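Local coordinates for putative iron-uptake ABC transport system,periplasmic iron-binding protein (PDB 3E13), which binds ferric iron in the periplasm, probably to deliver it to an ABC transporter for iron uptake, at residues A9-N13 against Y199-L203. Sequence-based numbering, arbitrary orientation.
Sequences ARHYN and YYIGL. With FE (Fe (III) ion), chain B.
Metal coordination across an interdomain cleft joins two backbones that never touch: Fe(III) links the irregular loop 9-13, between strand 3-8 and helix 14-26, to residues 199-203 of the short helix 198-205. Arg-10 and Tyr-12 are extended, His-11 (phi/psi -156/52) breaks the run, and Leu-203 N bonds Tyr-199 O (2.9 Å) helically. The nearest CA atoms, of Tyr-12 and Leu-203, lie 9.6 Å apart, so side chains span the gap. FE lies 2.2 Å from His-11 NE2, 1.9 Å from Tyr-12 OH, 2.1 Å from Tyr-199 OH and 2.0 Å from Tyr-200 OH; Tyr-143 supplies the fifth protein ligand. Such tyrosine-rich iron sites between two lobes are characteristic of periplasmic ferric-binding proteins with the bilobal solute-binding fold. Tyr-199 and Tyr-200 leave the helix in different directions, and their p and m chi1 rotamers bring both hydroxyl oxygens to one ion. His-11 ND1 hydrogen-bonds Ala-9 O (3.0 Å) while NE2 binds iron; Arg-102 and Asn-197 hydrogen-bond Tyr-12 OH and Tyr-199 OH. Beside the metal, the Tyr-12 and Tyr-199 rings meet obliquely (planes 89°, centroids 5.6 Å apart); Leu-203 CD1 approaches Tyr-12 CD2 at 4.4 Å.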
loop_
_atom_site.group_PDB
_atom_site.type_symbol
_atom_site.label_atom_id
_atom_site.label_comp_id
_atom_site.label_asym_id
_atom_site.label_seq_id
_atom_site.Cartn_x
_atom_site.Cartn_y
_atom_site.Cartn_z
ATOM N N ALA A 9 -9.886 4.327 0.550
ATOM C CA ALA A 9 -9.502 3.034 1.048
ATOM C C ALA A 9 -8.216 3.094 1.883
ATOM O O ALA A 9 -7.696 2.075 2.267
ATOM C CB ALA A 9 -9.383 2.014 -0.098
ATOM N N ARG A 10 -7.722 4.303 2.142
ATOM C CA ARG A 10 -6.716 4.508 3.182
ATOM C C ARG A 10 -7.372 4.236 4.556
ATOM O O ARG A 10 -8.608 4.063 4.652
ATOM C CB ARG A 10 -6.084 5.895 3.078
ATOM C CG ARG A 10 -5.073 5.966 1.963
ATOM C CD ARG A 10 -4.453 7.335 1.774
ATOM N NE ARG A 10 -3.752 7.842 2.948
ATOM C CZ ARG A 10 -2.407 7.670 3.191
ATOM N NH1 ARG A 10 -1.618 6.989 2.357
ATOM N NH2 ARG A 10 -1.880 8.235 4.284
ATOM N N HIS A 11 -6.575 4.114 5.600
ATOM C CA HIS A 11 -7.071 3.650 6.883
ATOM C C HIS A 11 -6.158 4.144 8.007
ATOM O O HIS A 11 -5.683 3.354 8.846
ATOM C CB HIS A 11 -7.174 2.106 6.834
ATOM C CG HIS A 11 -6.060 1.463 6.053
ATOM N ND1 HIS A 11 -6.164 1.164 4.710
ATOM C CD2 HIS A 11 -4.798 1.104 6.421
ATOM C CE1 HIS A 11 -5.007 0.651 4.290
ATOM N NE2 HIS A 11 -4.173 0.585 5.319
ATOM N N TYR A 12 -5.932 5.462 7.992
ATOM C CA TYR A 12 -4.926 6.100 8.835
ATOM C C TYR A 12 -5.454 7.329 9.543
ATOM O O TYR A 12 -6.143 8.167 8.951
ATOM C CB TYR A 12 -3.729 6.518 7.987
ATOM C CG TYR A 12 -3.208 5.406 7.106
ATOM C CD1 TYR A 12 -3.316 5.489 5.712
ATOM C CD2 TYR A 12 -2.722 4.236 7.635
ATOM C CE1 TYR A 12 -2.887 4.490 4.884
ATOM C CE2 TYR A 12 -2.302 3.227 6.813
ATOM C CZ TYR A 12 -2.357 3.334 5.455
ATOM O OH TYR A 12 -1.919 2.257 4.712
ATOM N N ASN A 13 -5.103 7.435 10.815
ATOM C CA ASN A 13 -5.432 8.616 11.593
ATOM C C ASN A 13 -4.792 9.871 11.069
ATOM O O ASN A 13 -5.362 10.948 11.145
ATOM C CB ASN A 13 -5.008 8.397 13.028
ATOM C CG ASN A 13 -6.121 7.975 13.865
ATOM O OD1 ASN A 13 -7.014 7.232 13.407
ATOM N ND2 ASN A 13 -6.158 8.485 15.085
ATOM N N TYR A 199 5.700 1.095 6.695
ATOM C CA TYR A 199 5.153 2.193 7.497
ATOM C C TYR A 199 4.476 1.703 8.764
ATOM O O TYR A 199 4.446 2.385 9.754
ATOM C CB TYR A 199 4.240 3.123 6.677
ATOM C CG TYR A 199 3.101 2.424 6.047
ATOM C CD1 TYR A 199 1.914 2.265 6.735
ATOM C CD2 TYR A 199 3.228 1.858 4.783
ATOM C CE1 TYR A 199 0.896 1.553 6.197
ATOM C CE2 TYR A 199 2.193 1.141 4.226
ATOM C CZ TYR A 199 1.031 1.009 4.920
ATOM O OH TYR A 199 -0.022 0.264 4.396
ATOM N N TYR A 200 3.927 0.483 8.737
ATOM C CA TYR A 200 3.309 -0.031 9.967
ATOM C C TYR A 200 4.322 -0.177 11.092
ATOM O O TYR A 200 3.954 -0.011 12.259
ATOM C CB TYR A 200 2.603 -1.394 9.765
ATOM C CG TYR A 200 1.358 -1.250 8.896
ATOM C CD1 TYR A 200 0.282 -0.518 9.333
ATOM C CD2 TYR A 200 1.263 -1.882 7.644
ATOM C CE1 TYR A 200 -0.866 -0.378 8.542
ATOM C CE2 TYR A 200 0.172 -1.717 6.849
ATOM C CZ TYR A 200 -0.893 -0.982 7.284
ATOM O OH TYR A 200 -2.006 -0.814 6.541
ATOM N N ILE A 201 5.587 -0.495 10.773
ATOM C CA ILE A 201 6.610 -0.606 11.819
ATOM C C ILE A 201 6.802 0.760 12.476
ATOM O O ILE A 201 6.894 0.862 13.694
ATOM C CB ILE A 201 7.966 -1.163 11.264
ATOM C CG1 ILE A 201 7.726 -2.561 10.710
ATOM C CG2 ILE A 201 9.061 -1.107 12.329
ATOM C CD1 ILE A 201 8.890 -3.144 9.988
ATOM N N GLY A 202 6.815 1.824 11.673
ATOM C CA GLY A 202 6.832 3.152 12.225
ATOM C C GLY A 202 5.637 3.572 13.020
ATOM O O GLY A 202 5.775 4.213 14.056
ATOM N N LEU A 203 4.445 3.222 12.537
ATOM C CA LEU A 203 3.229 3.575 13.232
ATOM C C LEU A 203 3.234 2.903 14.603
ATOM O O LEU A 203 2.862 3.509 15.604
ATOM C CB LEU A 203 1.987 3.126 12.448
ATOM C CG LEU A 203 1.582 4.049 11.313
ATOM C CD1 LEU A 203 0.515 3.417 10.432
ATOM C CD2 LEU A 203 1.136 5.362 11.812
HETATM FE FE FE B . -2.022 0.329 4.946
#